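Local coordinates for phosphodiesterase (Trypanosoma brucei brucei, PDB 5H2Q), which belongs to the phosphodiesterase family and folds into an all-helical domain around a metal site holding a zinc and a magnesium ion, at residues N137-K142 against G268-E273; V159-H164 against A201-R206; D32-R37 against S253-M258; L76-K81 against H128-M133. All blocks are in the same frame, centred on the assembly; numbering follows the deposited sequence.

Contact 1: residues N137-K142 against G268-E273; sequences NSFYLK and GDMEKE
Lys142 and Glu271 join in a salt bridge beside the ring of Phe139, with NZ of Lys142 2.7 Å from OE2 of Glu271. The ammonium meets this oxygen from above the carboxylate, 62° out of its plane, after the lysine chain bends at its third torsion. The aliphatic part of the glutamate is used as well: its CG lies 3.7 Å from CD2 of Phe139, at the ring edge and near the ring plane. The carboxylate and the ring are only modestly inclined to each other as the two side chains run past in opposite directions. At the far end of the ring, CZ of Phe139 packs 3.6 Å from CE of Met270, whose side chain crosses that of Phe139 at about a right angle. With its CG anti to the backbone N (chi1 -177°), Phe139 holds its ring out into the gap between the helices. In this all-helical phosphodiesterase fold, helix 137-142 runs almost parallel to the end of helix 250-274; the segment axes are 11.6 Å apart and inclined by 10°, a spacing bridged by side chains alone. Each charged group has a further partner: Gln267 NE2 is hydrogen-bonded to Glu271 OE2, and Lys142 NZ also binds the carbonyl oxygen of Glu277. Gln267 and Arg274, both on helix 250-274, add further contacts to Phe139.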
# COMPACT_ATOMS: atom_id res chain seq x y z
N ASN A 137 -13.01 -8.24 -1.57
CA ASN A 137 -13.55 -8.65 -2.87
C ASN A 137 -14.70 -9.64 -2.71
O ASN A 137 -15.74 -9.50 -3.36
CB ASN A 137 -12.47 -9.27 -3.75
CG ASN A 137 -11.55 -8.25 -4.37
OD1 ASN A 137 -11.80 -7.04 -4.30
ND2 ASN A 137 -10.39 -8.70 -4.86
N SER A 138 -14.52 -10.65 -1.84
CA SER A 138 -15.53 -11.68 -1.58
C SER A 138 -16.90 -11.08 -1.24
O SER A 138 -17.91 -11.53 -1.79
CB SER A 138 -15.08 -12.60 -0.45
OG SER A 138 -15.95 -13.72 -0.41
N PHE A 139 -16.93 -10.03 -0.39
CA PHE A 139 -18.19 -9.35 0.00
C PHE A 139 -19.01 -8.92 -1.21
O PHE A 139 -20.23 -9.14 -1.23
CB PHE A 139 -17.91 -8.13 0.91
CG PHE A 139 -19.18 -7.45 1.39
CD1 PHE A 139 -19.77 -6.44 0.64
CD2 PHE A 139 -19.78 -7.82 2.59
CE1 PHE A 139 -20.95 -5.82 1.07
CE2 PHE A 139 -20.97 -7.21 3.01
CZ PHE A 139 -21.54 -6.22 2.25
N TYR A 140 -18.36 -8.27 -2.19
CA TYR A 140 -19.05 -7.78 -3.38
C TYR A 140 -19.64 -8.92 -4.20
O TYR A 140 -20.70 -8.75 -4.79
CB TYR A 140 -18.09 -6.94 -4.25
CG TYR A 140 -17.72 -5.66 -3.56
CD1 TYR A 140 -18.54 -4.54 -3.64
CD2 TYR A 140 -16.61 -5.59 -2.72
CE1 TYR A 140 -18.23 -3.36 -2.96
CE2 TYR A 140 -16.28 -4.42 -2.04
CZ TYR A 140 -17.10 -3.31 -2.16
OH TYR A 140 -16.80 -2.17 -1.45
N LEU A 141 -18.98 -10.07 -4.22
CA LEU A 141 -19.49 -11.23 -4.97
C LEU A 141 -20.59 -11.99 -4.25
O LEU A 141 -21.55 -12.41 -4.90
CB LEU A 141 -18.35 -12.17 -5.37
CG LEU A 141 -17.24 -11.49 -6.19
CD1 LEU A 141 -16.01 -12.38 -6.24
CD2 LEU A 141 -17.72 -11.09 -7.60
N LYS A 142 -20.47 -12.16 -2.93
CA LYS A 142 -21.45 -12.89 -2.11
C LYS A 142 -22.78 -12.14 -2.05
O LYS A 142 -23.83 -12.79 -1.96
CB LYS A 142 -20.93 -13.09 -0.68
CG LYS A 142 -19.79 -14.08 -0.56
CD LYS A 142 -19.41 -14.35 0.89
CE LYS A 142 -18.87 -13.14 1.62
NZ LYS A 142 -18.35 -13.52 2.96
N GLY A 268 -18.01 -8.34 8.84
CA GLY A 268 -18.70 -9.50 9.41
C GLY A 268 -20.07 -9.14 9.94
O GLY A 268 -21.02 -9.91 9.75
N ASP A 269 -20.21 -7.95 10.58
CA ASP A 269 -21.53 -7.50 11.06
C ASP A 269 -22.46 -7.21 9.87
O ASP A 269 -23.64 -7.58 9.90
CB ASP A 269 -21.40 -6.25 11.96
CG ASP A 269 -20.69 -6.44 13.29
OD1 ASP A 269 -20.41 -7.60 13.66
OD2 ASP A 269 -20.33 -5.43 13.92
N MET A 270 -21.92 -6.58 8.80
CA MET A 270 -22.72 -6.33 7.59
C MET A 270 -23.16 -7.61 6.88
O MET A 270 -24.28 -7.66 6.37
CB MET A 270 -21.97 -5.43 6.62
CG MET A 270 -21.99 -3.97 7.02
SD MET A 270 -21.12 -2.94 5.80
CE MET A 270 -22.04 -3.30 4.35
N GLU A 271 -22.31 -8.64 6.88
CA GLU A 271 -22.62 -9.95 6.29
C GLU A 271 -23.72 -10.61 7.12
O GLU A 271 -24.66 -11.16 6.54
CB GLU A 271 -21.38 -10.82 6.23
CG GLU A 271 -20.38 -10.32 5.20
CD GLU A 271 -19.04 -11.02 5.22
OE1 GLU A 271 -18.57 -11.42 6.30
OE2 GLU A 271 -18.42 -11.07 4.14
N LYS A 272 -23.61 -10.55 8.47
CA LYS A 272 -24.66 -11.09 9.36
C LYS A 272 -26.02 -10.42 9.06
O LYS A 272 -27.03 -11.12 8.94
CB LYS A 272 -24.29 -10.86 10.82
CG LYS A 272 -23.27 -11.85 11.35
CD LYS A 272 -22.83 -11.45 12.74
CE LYS A 272 -21.79 -12.43 13.23
NZ LYS A 272 -21.32 -12.08 14.58
N GLU A 273 -26.03 -9.08 8.89
CA GLU A 273 -27.26 -8.31 8.59
C GLU A 273 -27.85 -8.68 7.20
O GLU A 273 -29.06 -8.57 7.00
CB GLU A 273 -27.01 -6.79 8.66
CG GLU A 273 -26.49 -6.22 9.97
CD GLU A 273 -27.28 -6.51 11.23
OE1 GLU A 273 -28.49 -6.20 11.26
OE2 GLU A 273 -26.67 -7.00 12.21

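Contact 2: residues V159-H164 against A201-R206; sequences VLEVHH and ATDMAR. With LLI ((4~{a}~{S},8~{a}~{R})-2-cycloheptyl-4-[4-methoxy-3-[2-(2-oxidanylideneimidazolidin-1-yl)ethoxy]phenyl]-4~{a},5,8,8~{a}-tetrahydrophthalazin-1-one), chain E.
Glu161 of helix 159-172 lays its carboxylate against that of Asp203, in the loop between helices 185-200 and 207-217, beside the metal centre of the phosphodiesterase fold. The two groups are stacked, their planes 2° apart, and OE1 of Glu161 is 4.0 Å from OD2 of Asp203. Two acidic groups this close would be expected to repel, but each oxygen of the pair has its own partner: Asn137 ND2 is hydrogen-bonded to Glu161 OE1, and Ser158 OG to Asp203 OD2. The glutamate arrives by a bend at its second torsion (chi2 74°), which brings CD to 3.7 Å from CB of Asp203 and leaves CG 3.5 Å from OG1 of Thr202. That hydroxyl sits between its own backbone N and carbonyl carbon (chi1 66°) and is hydrogen-bonded to the carbonyl oxygen of Val199, at the end of the preceding helix. Asp203 extends with CG anti to its amide nitrogen, and OD1 accepts from Ala205 N at 3.0 Å in an Asx turn, which ties the carboxylate to the loop backbone. At the remaining oxygen of the glutamate, a magnesium-bound water lies within hydrogen-bonding distance of Glu161 OE2 (2.7 Å) and Thr202 O (2.9 Å). Glu161 is thus a second-shell residue of the magnesium site and probably helps to orient this water. Met204, bent at its second and third torsions, belongs to the LLI pocket, where its CG lies 3.4 Å from O20 of the ligand.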
# COMPACT_ATOMS: atom_id res chain seq x y z
N VAL A 159 -12.15 -7.56 -7.96
CA VAL A 159 -13.22 -6.58 -7.84
C VAL A 159 -12.73 -5.17 -7.49
O VAL A 159 -12.95 -4.22 -8.24
CB VAL A 159 -14.32 -7.04 -6.85
CG1 VAL A 159 -15.45 -6.01 -6.80
CG2 VAL A 159 -14.84 -8.43 -7.19
N LEU A 160 -12.07 -5.05 -6.34
CA LEU A 160 -11.62 -3.74 -5.88
C LEU A 160 -10.38 -3.24 -6.61
O LEU A 160 -10.26 -2.03 -6.82
CB LEU A 160 -11.38 -3.79 -4.38
CG LEU A 160 -12.63 -3.94 -3.50
CD1 LEU A 160 -12.24 -4.30 -2.08
CD2 LEU A 160 -13.50 -2.66 -3.54
N GLU A 161 -9.45 -4.12 -6.94
CA GLU A 161 -8.20 -3.67 -7.58
C GLU A 161 -8.41 -3.03 -8.94
O GLU A 161 -7.78 -2.03 -9.25
CB GLU A 161 -7.16 -4.79 -7.64
CG GLU A 161 -6.66 -5.25 -6.26
CD GLU A 161 -7.65 -6.09 -5.47
OE1 GLU A 161 -8.57 -6.67 -6.09
OE2 GLU A 161 -7.48 -6.19 -4.23
N VAL A 162 -9.37 -3.56 -9.73
CA VAL A 162 -9.68 -2.94 -11.01
C VAL A 162 -10.32 -1.58 -10.75
O VAL A 162 -9.98 -0.60 -11.44
CB VAL A 162 -10.58 -3.86 -11.87
CG1 VAL A 162 -11.04 -3.14 -13.15
CG2 VAL A 162 -9.83 -5.14 -12.22
N HIS A 163 -11.18 -1.50 -9.70
CA HIS A 163 -11.85 -0.25 -9.33
C HIS A 163 -10.76 0.79 -8.98
O HIS A 163 -10.84 1.91 -9.46
CB HIS A 163 -12.83 -0.51 -8.15
CG HIS A 163 -13.55 0.70 -7.65
ND1 HIS A 163 -14.37 1.45 -8.48
CD2 HIS A 163 -13.56 1.25 -6.41
CE1 HIS A 163 -14.85 2.43 -7.73
NE2 HIS A 163 -14.39 2.35 -6.47
N HIS A 164 -9.75 0.39 -8.13
CA HIS A 164 -8.66 1.28 -7.75
C HIS A 164 -7.93 1.80 -8.98
O HIS A 164 -7.69 3.00 -9.06
CB HIS A 164 -7.67 0.65 -6.74
CG HIS A 164 -8.30 -0.04 -5.55
ND1 HIS A 164 -9.35 0.55 -4.84
CD2 HIS A 164 -7.94 -1.17 -4.92
CE1 HIS A 164 -9.64 -0.28 -3.85
NE2 HIS A 164 -8.82 -1.34 -3.85
N ALA A 201 -1.56 -6.51 -8.80
CA ALA A 201 -0.77 -7.45 -8.01
C ALA A 201 -1.09 -7.47 -6.50
O ALA A 201 -0.59 -8.35 -5.78
CB ALA A 201 0.70 -7.19 -8.21
N THR A 202 -1.86 -6.46 -6.01
CA THR A 202 -2.22 -6.38 -4.60
C THR A 202 -3.40 -7.28 -4.20
O THR A 202 -3.72 -7.32 -3.02
CB THR A 202 -2.44 -4.94 -4.14
OG1 THR A 202 -3.59 -4.45 -4.81
CG2 THR A 202 -1.21 -4.06 -4.37
N ASP A 203 -4.06 -7.94 -5.18
CA ASP A 203 -5.18 -8.84 -4.87
C ASP A 203 -4.56 -10.07 -4.14
O ASP A 203 -3.85 -10.86 -4.77
CB ASP A 203 -5.94 -9.25 -6.15
CG ASP A 203 -7.07 -10.22 -5.86
OD1 ASP A 203 -7.25 -10.57 -4.68
OD2 ASP A 203 -7.82 -10.55 -6.81
N MET A 204 -4.85 -10.23 -2.84
CA MET A 204 -4.27 -11.33 -2.04
C MET A 204 -4.71 -12.74 -2.49
O MET A 204 -4.03 -13.72 -2.15
CB MET A 204 -4.49 -11.15 -0.54
CG MET A 204 -3.66 -10.07 0.08
SD MET A 204 -1.87 -10.35 -0.09
CE MET A 204 -1.59 -11.67 1.05
N ALA A 205 -5.79 -12.84 -3.29
CA ALA A 205 -6.21 -14.12 -3.86
C ALA A 205 -5.09 -14.59 -4.83
O ALA A 205 -4.95 -15.78 -5.06
CB ALA A 205 -7.53 -13.97 -4.61
N ARG A 206 -4.25 -13.63 -5.33
CA ARG A 206 -3.13 -13.92 -6.24
C ARG A 206 -1.78 -13.89 -5.53
O ARG A 206 -0.74 -13.84 -6.20
CB ARG A 206 -3.15 -12.96 -7.44
CG ARG A 206 -4.47 -12.94 -8.25
CD ARG A 206 -4.44 -11.98 -9.43
NE ARG A 206 -3.50 -12.42 -10.46
CZ ARG A 206 -3.10 -11.68 -11.48
NH1 ARG A 206 -3.56 -10.44 -11.63
NH2 ARG A 206 -2.21 -12.16 -12.34
C2 LLI E . -3.82 -8.59 8.67
C3 LLI E . -3.18 -7.37 8.95
O1 LLI E . -4.05 -9.41 9.75
C12 LLI E . -4.51 -7.17 3.89
C14 LLI E . -5.79 -7.33 3.02
C15 LLI E . -6.07 -8.77 2.63
C16 LLI E . -3.25 -7.51 3.07
C17 LLI E . -3.28 -6.92 1.68
C18 LLI E . -5.72 -6.41 1.79
C19 LLI E . -4.40 -6.54 1.07
C21 LLI E . -5.91 -11.13 3.46
C22 LLI E . -6.92 -11.64 4.56
C23 LLI E . -4.53 -11.87 3.48
C24 LLI E . -7.31 -13.11 4.55
C25 LLI E . -4.50 -13.39 3.33
C26 LLI E . -4.88 -14.18 4.59
C27 LLI E . -6.31 -14.09 5.16
C28 LLI E . -4.69 -10.68 9.50
C29 LLI E . -4.91 -11.32 10.84
C4 LLI E . -4.29 -8.84 7.39
C5 LLI E . -3.04 -6.41 7.95
C6 LLI E . -4.15 -7.89 6.38
C7 LLI E . -3.52 -6.68 6.68
O8 LLI E . -2.72 -7.22 10.23
C9 LLI E . -2.27 -5.92 10.64
C10 LLI E . -4.66 -8.17 5.02
N11 LLI E . -5.25 -9.34 4.87
N13 LLI E . -5.74 -9.67 3.64
O20 LLI E . -6.52 -9.09 1.54
N30 LLI E . -6.08 -10.79 11.55
C31 LLI E . -7.36 -10.53 10.89
C32 LLI E . -6.01 -10.13 12.75
C33 LLI E . -8.21 -9.96 12.01
N34 LLI E . -7.23 -9.64 13.03
O35 LLI E . -5.01 -10.06 13.46
O HOH W 1 -5.80 -5.43 -2.32

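Contact 3: residues D32-R37 against S253-M258; sequences DLFQAR and SRQWAM. With LLI ((4~{a}~{S},8~{a}~{R})-2-cycloheptyl-4-[4-methoxy-3-[2-(2-oxidanylideneimidazolidin-1-yl)ethoxy]phenyl]-4~{a},5,8,8~{a}-tetrahydrophthalazin-1-one), chain E.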
# COMPACT_ATOMS: atom_id res chain seq x y z
N ASP A 32 6.97 6.57 12.98
CA ASP A 32 5.71 6.23 13.65
C ASP A 32 4.57 7.14 13.16
O ASP A 32 4.40 8.27 13.64
CB ASP A 32 5.90 6.36 15.16
CG ASP A 32 4.75 5.82 15.99
OD1 ASP A 32 3.62 5.67 15.43
OD2 ASP A 32 4.95 5.61 17.20
N LEU A 33 3.79 6.64 12.19
CA LEU A 33 2.67 7.39 11.64
C LEU A 33 1.55 7.63 12.68
O LEU A 33 0.90 8.69 12.64
CB LEU A 33 2.12 6.69 10.36
CG LEU A 33 0.99 7.41 9.61
CD1 LEU A 33 1.39 8.84 9.16
CD2 LEU A 33 0.58 6.60 8.39
N PHE A 34 1.33 6.67 13.59
CA PHE A 34 0.31 6.79 14.64
C PHE A 34 0.61 7.98 15.54
O PHE A 34 -0.28 8.77 15.80
CB PHE A 34 0.18 5.50 15.45
CG PHE A 34 -0.50 4.40 14.68
CD1 PHE A 34 -1.87 4.45 14.42
CD2 PHE A 34 0.24 3.36 14.14
CE1 PHE A 34 -2.50 3.45 13.67
CE2 PHE A 34 -0.40 2.33 13.41
CZ PHE A 34 -1.75 2.40 13.16
N GLN A 35 1.89 8.15 15.92
CA GLN A 35 2.30 9.28 16.74
C GLN A 35 2.17 10.61 15.95
O GLN A 35 1.68 11.59 16.49
CB GLN A 35 3.71 9.06 17.30
CG GLN A 35 4.06 10.05 18.41
CD GLN A 35 3.11 9.95 19.60
OE1 GLN A 35 3.00 8.90 20.24
NE2 GLN A 35 2.39 11.02 19.89
N ALA A 36 2.56 10.62 14.65
CA ALA A 36 2.40 11.80 13.79
C ALA A 36 0.91 12.22 13.72
O ALA A 36 0.59 13.41 13.79
CB ALA A 36 2.97 11.52 12.39
N ARG A 37 -0.01 11.24 13.61
CA ARG A 37 -1.45 11.53 13.59
C ARG A 37 -1.93 12.06 14.96
O ARG A 37 -2.75 12.99 15.02
CB ARG A 37 -2.23 10.25 13.25
CG ARG A 37 -2.04 9.75 11.82
CD ARG A 37 -2.41 8.27 11.74
NE ARG A 37 -3.84 8.06 11.96
CZ ARG A 37 -4.49 6.90 11.83
NH1 ARG A 37 -3.84 5.80 11.48
NH2 ARG A 37 -5.80 6.85 12.07
N SER A 253 2.87 -2.10 14.99
CA SER A 253 2.32 -3.35 14.44
C SER A 253 1.00 -3.70 15.15
O SER A 253 0.02 -4.03 14.47
CB SER A 253 3.32 -4.48 14.61
OG SER A 253 2.97 -5.58 13.80
N ARG A 254 0.94 -3.53 16.49
CA ARG A 254 -0.27 -3.77 17.29
C ARG A 254 -1.42 -2.82 16.91
O ARG A 254 -2.55 -3.29 16.81
CB ARG A 254 0.06 -3.72 18.80
CG ARG A 254 -1.15 -3.81 19.74
CD ARG A 254 -0.71 -3.83 21.20
NE ARG A 254 -1.58 -4.69 22.01
CZ ARG A 254 -2.56 -4.24 22.79
NH1 ARG A 254 -3.30 -5.10 23.49
NH2 ARG A 254 -2.81 -2.94 22.88
N GLN A 255 -1.14 -1.50 16.75
CA GLN A 255 -2.14 -0.52 16.35
C GLN A 255 -2.71 -0.84 14.95
O GLN A 255 -3.92 -0.74 14.76
CB GLN A 255 -1.62 0.92 16.47
CG GLN A 255 -1.45 1.41 17.92
CD GLN A 255 -0.92 2.82 17.98
OE1 GLN A 255 0.27 3.04 18.22
NE2 GLN A 255 -1.78 3.82 17.77
N TRP A 256 -1.86 -1.32 14.00
CA TRP A 256 -2.35 -1.73 12.68
C TRP A 256 -3.28 -2.95 12.83
O TRP A 256 -4.32 -3.00 12.19
CB TRP A 256 -1.18 -2.09 11.75
CG TRP A 256 -0.40 -0.91 11.26
CD1 TRP A 256 0.94 -0.68 11.43
CD2 TRP A 256 -0.90 0.21 10.52
NE1 TRP A 256 1.30 0.51 10.83
CE2 TRP A 256 0.19 1.08 10.27
CE3 TRP A 256 -2.18 0.58 10.04
CZ2 TRP A 256 0.04 2.29 9.60
CZ3 TRP A 256 -2.32 1.78 9.37
CH2 TRP A 256 -1.21 2.60 9.11
N ALA A 257 -2.90 -3.92 13.70
CA ALA A 257 -3.69 -5.13 13.98
C ALA A 257 -5.05 -4.77 14.56
O ALA A 257 -6.06 -5.31 14.11
CB ALA A 257 -2.93 -6.04 14.94
N MET A 258 -5.10 -3.78 15.47
CA MET A 258 -6.36 -3.31 16.04
C MET A 258 -7.28 -2.74 14.95
O MET A 258 -8.46 -3.07 14.91
CB MET A 258 -6.12 -2.27 17.14
CG MET A 258 -5.48 -2.85 18.40
SD MET A 258 -4.79 -1.55 19.47
CE MET A 258 -6.28 -0.71 20.00
C2 LLI E . -3.82 -8.59 8.67
C3 LLI E . -3.18 -7.37 8.95
O1 LLI E . -4.05 -9.41 9.75
C12 LLI E . -4.51 -7.17 3.89
C14 LLI E . -5.79 -7.33 3.02
C15 LLI E . -6.07 -8.77 2.63
C16 LLI E . -3.25 -7.51 3.07
C17 LLI E . -3.28 -6.92 1.68
C18 LLI E . -5.72 -6.41 1.79
C19 LLI E . -4.40 -6.54 1.07
C21 LLI E . -5.91 -11.13 3.46
C22 LLI E . -6.92 -11.64 4.56
C23 LLI E . -4.53 -11.87 3.48
C24 LLI E . -7.31 -13.11 4.55
C25 LLI E . -4.50 -13.39 3.33
C26 LLI E . -4.88 -14.18 4.59
C27 LLI E . -6.31 -14.09 5.16
C28 LLI E . -4.69 -10.68 9.50
C29 LLI E . -4.91 -11.32 10.84
C4 LLI E . -4.29 -8.84 7.39
C5 LLI E . -3.04 -6.41 7.95
C6 LLI E . -4.15 -7.89 6.38
C7 LLI E . -3.52 -6.68 6.68
O8 LLI E . -2.72 -7.22 10.23
C9 LLI E . -2.27 -5.92 10.64
C10 LLI E . -4.66 -8.17 5.02
N11 LLI E . -5.25 -9.34 4.87
N13 LLI E . -5.74 -9.67 3.64
O20 LLI E . -6.52 -9.09 1.54
N30 LLI E . -6.08 -10.79 11.55
C31 LLI E . -7.36 -10.53 10.89
C32 LLI E . -6.01 -10.13 12.75
C33 LLI E . -8.21 -9.96 12.01
N34 LLI E . -7.23 -9.64 13.03
O35 LLI E . -5.01 -10.06 13.46
O HOH W 2 2.43 4.81 18.19
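Phe34 points the edge of its ring at the face of the Trp256 indole in a T-shaped stack. The phenyl ring and the six-membered ring of the indole have centroids 4.5 Å apart and planes inclined at 60°, and the closest atoms are CE2 of Phe34 and CE2 of Trp256, 3.4 Å apart. One face of the same phenyl ring is covered by Gln255. Its CB stands almost on the ring normal, 3.6 Å from the centroid of Phe34, in a CH-pi contact. From there the chain, with CG anti to the carbonyl carbon (chi1 -71°) and extended beyond it, runs back along the phenyl toward its root, putting NE2 of Gln255 3.4 Å from CG of Phe34. That amide nitrogen is hydrogen-bonded to Glu38 OE2, while a water lies 2.8 Å from both OE1 of Gln255 and OD2 of Asp32. Asp32 is also the N-cap of helix 33-38, its OD1 accepting from Gln35 N at 3.1 Å. Leu33 adds CD2 at the indole edge, 4.4 Å from CH2 of Trp256. The backbone of Trp256 and Ala257 meets the LLI methyl C9, so Trp256 joins the Phe34 stack directly to the ligand pocket. The two helix segments cross at 75°. Helix 43-58 supports Leu33 through Ile50, helix 90-105 meets both Leu33 and Trp256 through Asp95, and helices 290-312 and 318-334 pack on Ala257.

Contact 4: residues L76-K81 against H128-M133; sequences LQCRKK and HDLDHM. With ZN (zinc ion), chain C; MG (magnesium ion), chain D.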
# COMPACT_ATOMS: atom_id res chain seq x y z
N LEU A 76 -3.82 15.47 -2.89
CA LEU A 76 -5.13 15.87 -2.36
C LEU A 76 -6.28 15.21 -3.12
O LEU A 76 -7.27 14.83 -2.48
CB LEU A 76 -5.27 17.40 -2.29
CG LEU A 76 -4.16 18.07 -1.42
CD1 LEU A 76 -4.18 19.55 -1.54
CD2 LEU A 76 -4.25 17.67 0.02
N GLN A 77 -6.14 15.00 -4.44
CA GLN A 77 -7.18 14.28 -5.21
C GLN A 77 -7.27 12.83 -4.71
O GLN A 77 -8.37 12.32 -4.51
CB GLN A 77 -6.94 14.34 -6.72
CG GLN A 77 -7.12 15.72 -7.35
CD GLN A 77 -8.55 16.24 -7.41
OE1 GLN A 77 -9.48 15.76 -6.75
NE2 GLN A 77 -8.72 17.35 -8.12
N CYS A 78 -6.12 12.19 -4.42
CA CYS A 78 -6.11 10.84 -3.84
C CYS A 78 -6.83 10.90 -2.50
O CYS A 78 -7.70 10.10 -2.27
CB CYS A 78 -4.68 10.32 -3.65
SG CYS A 78 -3.86 9.84 -5.18
N ARG A 79 -6.43 11.82 -1.62
CA ARG A 79 -6.99 11.90 -0.27
C ARG A 79 -8.51 11.98 -0.28
O ARG A 79 -9.15 11.27 0.49
CB ARG A 79 -6.41 13.11 0.46
CG ARG A 79 -6.78 13.12 1.93
CD ARG A 79 -6.12 14.24 2.69
NE ARG A 79 -6.63 15.54 2.24
CZ ARG A 79 -6.32 16.70 2.82
NH1 ARG A 79 -5.45 16.74 3.83
NH2 ARG A 79 -6.85 17.83 2.37
N LYS A 80 -9.07 12.75 -1.23
CA LYS A 80 -10.53 12.92 -1.38
C LYS A 80 -11.27 11.62 -1.63
O LYS A 80 -12.45 11.51 -1.30
CB LYS A 80 -10.84 13.91 -2.52
CG LYS A 80 -10.55 15.35 -2.13
CD LYS A 80 -10.85 16.30 -3.27
CE LYS A 80 -10.63 17.74 -2.88
NZ LYS A 80 -11.53 18.16 -1.77
N LYS A 81 -10.59 10.63 -2.23
CA LYS A 81 -11.17 9.34 -2.59
C LYS A 81 -10.97 8.26 -1.54
O LYS A 81 -11.37 7.11 -1.77
CB LYS A 81 -10.64 8.89 -3.98
CG LYS A 81 -11.04 9.86 -5.07
CD LYS A 81 -11.66 9.19 -6.27
CE LYS A 81 -12.76 10.04 -6.86
NZ LYS A 81 -14.11 9.49 -6.56
N HIS A 128 -3.23 2.82 -4.62
CA HIS A 128 -3.49 1.39 -4.67
C HIS A 128 -4.77 0.91 -3.98
O HIS A 128 -5.16 -0.22 -4.24
CB HIS A 128 -2.27 0.57 -4.21
CG HIS A 128 -2.24 0.26 -2.75
ND1 HIS A 128 -1.73 1.16 -1.85
CD2 HIS A 128 -2.68 -0.83 -2.09
CE1 HIS A 128 -1.84 0.56 -0.66
NE2 HIS A 128 -2.40 -0.63 -0.76
N ASP A 129 -5.40 1.74 -3.13
CA ASP A 129 -6.64 1.34 -2.47
C ASP A 129 -7.73 2.39 -2.62
O ASP A 129 -8.64 2.41 -1.80
CB ASP A 129 -6.39 1.02 -0.96
CG ASP A 129 -5.87 -0.39 -0.71
OD1 ASP A 129 -6.35 -1.33 -1.39
OD2 ASP A 129 -5.10 -0.58 0.26
N LEU A 130 -7.69 3.22 -3.69
CA LEU A 130 -8.68 4.30 -3.83
C LEU A 130 -10.14 3.85 -3.69
O LEU A 130 -10.58 2.89 -4.33
CB LEU A 130 -8.54 5.06 -5.16
CG LEU A 130 -7.27 5.88 -5.37
CD1 LEU A 130 -7.05 6.13 -6.82
CD2 LEU A 130 -7.31 7.23 -4.61
N ASP A 131 -10.90 4.55 -2.85
CA ASP A 131 -12.34 4.31 -2.64
C ASP A 131 -12.67 2.97 -2.00
O ASP A 131 -13.81 2.50 -2.12
CB ASP A 131 -13.11 4.50 -3.97
CG ASP A 131 -14.61 4.68 -3.82
OD1 ASP A 131 -15.02 5.42 -2.93
OD2 ASP A 131 -15.37 4.04 -4.60
N HIS A 132 -11.73 2.40 -1.22
CA HIS A 132 -11.99 1.18 -0.44
C HIS A 132 -13.09 1.54 0.56
O HIS A 132 -13.12 2.67 1.05
CB HIS A 132 -10.71 0.72 0.27
CG HIS A 132 -10.67 -0.74 0.58
ND1 HIS A 132 -11.45 -1.29 1.59
CD2 HIS A 132 -9.93 -1.73 0.01
CE1 HIS A 132 -11.18 -2.59 1.58
NE2 HIS A 132 -10.25 -2.89 0.66
N MET A 133 -14.02 0.60 0.82
CA MET A 133 -15.16 0.80 1.72
C MET A 133 -15.04 -0.08 2.96
O MET A 133 -15.99 -0.19 3.75
CB MET A 133 -16.48 0.46 0.99
CG MET A 133 -16.86 1.43 -0.13
SD MET A 133 -17.89 0.66 -1.42
CE MET A 133 -19.24 -0.05 -0.44
ZN ZN C . -3.47 -1.74 0.71
MG MG D . -6.12 -3.36 -1.68
O HOH W 3 -14.63 8.08 -2.49
O HOH W 4 -4.23 -3.29 -0.79
O HOH W 5 -4.39 -3.25 2.01
O HOH W 6 -8.02 -3.55 -2.59
O HOH W 7 -6.87 -4.00 0.14
O HOH W 1 -5.80 -5.43 -2.32
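Two torsions of Leu130, chi1 -66° and chi2 160°, send its CD2 against the end of helix 68-80, where it lies 3.7 Å from the carbonyl oxygen of Cys78 and 3.8 Å from CB of Lys81. Asp131 carries its CG anti to the backbone N, with CB 3.8 Å from Lys81 O. Its own amide donates to Lys81 O at 2.8 Å, a weak bond because the angle at the hydrogen is only 126°. A water 2.7 Å from Asp131 OD1 makes a further, weak link to Lys81 O, while Arg83 forms a salt bridge with the same OD1. Leu130 and Asp131 are the two central residues of a type II turn from Asp129 to His132, whose first residue belongs to the His128-Asp129 pair that gives the HD superfamily its name. NE2 of His128 binds the zinc ion at 2.1 Å, and Asp129 bridges the two metals, OD2 on zinc and OD1 2.1 Å from magnesium. A water is shared by both ions, and His92 and Asp242 complete the protein ligands of zinc. On helix 159-172, ND1 of His164 is hydrogen-bonded to Leu130 O and NE2 of His163 to Asp131 OD2.

Overall arrangement
From the N terminus, contact 3 opens first, at residues 32-37, and its long loop closes at 253-258, joining helix 33-38 to helix 250-274. Contact 4 (76-81 with 128-133) opens and closes inside that loop, tying helix 68-80 to the metal-binding turn. Contact 1 then links helix 137-142 to the end of helix 250-274, closing beyond the second half of contact 3, so the two cross. Contact 2, nested within both, joins helix 159-172 to the loop before helix 207-217. Asn137 connects contacts 1 and 2; His163 and His164 connect contacts 2 and 4, which also share a magnesium-bound water. Contacts 2 and 3, about 24 Å apart between centres, both touch LLI.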